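Local coordinates for protein 5-carboxyvanillate decarboxylase (Sphingobium sp. SYK-6, PDB 4ICM) that probably removes a carboxyl group from 5-carboxyvanillate as a carboxy-lyase, using a manganese ion held in an amidohydrolase-type barrel, at residues T7-T12 with W294-P299. Sequence-based numbering, arbitrary orientation.
Sequences TEEAVT and WAIDYP. With MN (manganese (II) ion), chain I.
A buried carboxylate, that of Glu9, gathers the N-H groups of three successive residues, Ile296, Asp297 and Tyr298, between the first strand of the amidohydrolase TIM barrel and the loop that leaves its last strand, 292-293. Glu9 OE1 accepts from Ile296 N at 2.9 Å and from Asp297 N, both on the syn side, while Glu8 N reaches the same oxygen from above the carboxylate plane. Glu9 OE2 takes Tyr298 N at 2.9 Å, also syn. The bend at chi2 (-47°) folds the chain back so that both oxygens face the loop. An alanine at Glu9 would probably leave these amides, Glu8 N among them, without their acceptor and let the loop carrying Asp297 shift relative to the strand. Further along, a backbone bond from Ala10 N to Tyr298 O (3.0 Å) continues the link, and Ala10 CB rests against Pro299 CD, with the Tyr298-Pro299 peptide bond cis. At the other end, Thr7 OG1 donates to Trp294 O at 2.8 Å.

On the barrel's inner side, Glu8 and Asp297 run side by side to the manganese, their carboxylate planes 77° apart; His174 and three waters complete its ligands. Tyr172 and Ser272 hold Glu8 OE1, and His227 holds Asp297 OD2. Sharing the ion brings the carboxylate oxygens Glu8 OE2 and Asp297 OD1 to within 3.0 Å of each other, each 2.2 Å from the manganese.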
loop_
_atom_site.group_PDB
_atom_site.type_symbol
_atom_site.label_atom_id
_atom_site.label_comp_id
_atom_site.label_asym_id
_atom_site.label_seq_id
_atom_site.Cartn_x
_atom_site.Cartn_y
_atom_site.Cartn_z
ATOM N N THR A 7 -18.110 -6.376 -11.809
ATOM C CA THR A 7 -18.343 -6.789 -10.418
ATOM C C THR A 7 -18.305 -5.712 -9.324
ATOM O O THR A 7 -18.483 -6.035 -8.153
ATOM C CB THR A 7 -17.386 -7.929 -10.004
ATOM O OG1 THR A 7 -16.023 -7.539 -10.253
ATOM C CG2 THR A 7 -17.699 -9.184 -10.801
ATOM N N GLU A 8 -18.059 -4.451 -9.677
ATOM C CA GLU A 8 -17.988 -3.415 -8.642
ATOM C C GLU A 8 -18.760 -2.191 -9.087
ATOM O O GLU A 8 -18.207 -1.098 -9.220
ATOM C CB GLU A 8 -16.542 -3.041 -8.290
ATOM C CG GLU A 8 -16.415 -2.333 -6.932
ATOM C CD GLU A 8 -15.020 -1.803 -6.669
ATOM O OE1 GLU A 8 -14.074 -2.614 -6.553
ATOM O OE2 GLU A 8 -14.859 -0.576 -6.563
ATOM N N GLU A 9 -20.048 -2.382 -9.322
ATOM C CA GLU A 9 -20.833 -1.341 -9.967
ATOM C C GLU A 9 -21.767 -0.704 -8.960
ATOM O O GLU A 9 -22.690 -1.339 -8.467
ATOM C CB GLU A 9 -21.579 -1.933 -11.161
ATOM C CG GLU A 9 -20.661 -2.829 -11.995
ATOM C CD GLU A 9 -19.307 -2.172 -12.281
ATOM O OE1 GLU A 9 -18.250 -2.830 -12.104
ATOM O OE2 GLU A 9 -19.295 -0.990 -12.684
ATOM N N ALA A 10 -21.503 0.559 -8.655
ATOM C CA ALA A 10 -22.192 1.257 -7.583
ATOM C C ALA A 10 -23.611 1.697 -7.954
ATOM O O ALA A 10 -23.905 2.017 -9.104
ATOM C CB ALA A 10 -21.372 2.454 -7.140
ATOM N N VAL A 11 -24.479 1.732 -6.955
ATOM C CA VAL A 11 -25.840 2.177 -7.163
ATOM C C VAL A 11 -26.306 2.772 -5.840
ATOM O O VAL A 11 -25.719 2.493 -4.801
ATOM C CB VAL A 11 -26.743 0.999 -7.615
ATOM C CG1 VAL A 11 -26.929 -0.017 -6.482
ATOM C CG2 VAL A 11 -28.082 1.498 -8.118
ATOM N N THR A 12 -27.334 3.609 -5.865
ATOM C CA THR A 12 -27.932 4.057 -4.607
ATOM C C THR A 12 -29.451 4.115 -4.735
ATOM O O THR A 12 -29.996 3.963 -5.827
ATOM C CB THR A 12 -27.385 5.430 -4.165
ATOM O OG1 THR A 12 -27.832 5.719 -2.833
ATOM C CG2 THR A 12 -27.868 6.519 -5.107
ATOM N N TRP A 294 -13.073 -9.264 -13.578
ATOM C CA TRP A 294 -13.159 -7.958 -14.195
ATOM C C TRP A 294 -14.234 -7.110 -13.516
ATOM O O TRP A 294 -15.224 -7.623 -12.978
ATOM C CB TRP A 294 -13.449 -8.125 -15.688
ATOM C CG TRP A 294 -13.690 -6.853 -16.452
ATOM C CD1 TRP A 294 -12.752 -5.938 -16.848
ATOM C CD2 TRP A 294 -14.953 -6.383 -16.945
ATOM N NE1 TRP A 294 -13.363 -4.917 -17.548
ATOM C CE2 TRP A 294 -14.714 -5.167 -17.613
ATOM C CE3 TRP A 294 -16.274 -6.874 -16.871
ATOM C CZ2 TRP A 294 -15.738 -4.431 -18.226
ATOM C CZ3 TRP A 294 -17.294 -6.134 -17.473
ATOM C CH2 TRP A 294 -17.015 -4.926 -18.140
ATOM N N ALA A 295 -14.018 -5.804 -13.528
ATOM C CA ALA A 295 -15.002 -4.851 -13.034
ATOM C C ALA A 295 -14.801 -3.519 -13.745
ATOM O O ALA A 295 -13.778 -3.305 -14.409
ATOM C CB ALA A 295 -14.892 -4.689 -11.518
ATOM N N ILE A 296 -15.779 -2.635 -13.610
ATOM C CA ILE A 296 -15.709 -1.319 -14.223
ATOM C C ILE A 296 -15.481 -0.226 -13.191
ATOM O O ILE A 296 -14.637 0.648 -13.399
ATOM C CB ILE A 296 -17.001 -0.993 -14.986
ATOM C CG1 ILE A 296 -17.237 -1.999 -16.111
ATOM C CG2 ILE A 296 -16.943 0.427 -15.553
ATOM C CD1 ILE A 296 -18.622 -1.851 -16.772
ATOM N N ASP A 297 -16.238 -0.293 -12.091
ATOM C CA ASP A 297 -16.314 0.758 -11.065
ATOM C C ASP A 297 -17.136 1.944 -11.578
ATOM O O ASP A 297 -16.811 3.102 -11.317
ATOM C CB ASP A 297 -14.925 1.229 -10.604
ATOM C CG ASP A 297 -14.864 1.529 -9.117
ATOM O OD1 ASP A 297 -15.931 1.533 -8.462
ATOM O OD2 ASP A 297 -13.738 1.771 -8.612
ATOM N N TYR A 298 -18.188 1.633 -12.332
ATOM C CA TYR A 298 -19.142 2.617 -12.803
ATOM C C TYR A 298 -19.924 3.074 -11.575
ATOM O O TYR A 298 -20.175 2.277 -10.676
ATOM C CB TYR A 298 -20.082 1.956 -13.820
ATOM C CG TYR A 298 -21.128 2.872 -14.391
ATOM C CD1 TYR A 298 -20.841 3.694 -15.472
ATOM C CD2 TYR A 298 -22.407 2.924 -13.848
ATOM C CE1 TYR A 298 -21.804 4.550 -16.004
ATOM C CE2 TYR A 298 -23.383 3.776 -14.375
ATOM C CZ TYR A 298 -23.074 4.582 -15.455
ATOM O OH TYR A 298 -24.020 5.427 -15.985
ATOM N N PRO A 299 -20.311 4.355 -11.519
ATOM C CA PRO A 299 -20.133 5.429 -12.502
ATOM C C PRO A 299 -18.893 6.285 -12.274
ATOM O O PRO A 299 -18.724 7.314 -12.930
ATOM C CB PRO A 299 -21.389 6.281 -12.289
ATOM C CG PRO A 299 -21.641 6.166 -10.824
ATOM C CD PRO A 299 -21.255 4.743 -10.452
HETATM MN MN MN I . -16.039 1.261 -6.301
HETATM O O HOH W 1 -18.191 0.488 -6.843
HETATM O O HOH W 2 -14.206 2.436 -5.615
HETATM O O HOH W 3 -16.903 3.266 -6.050
#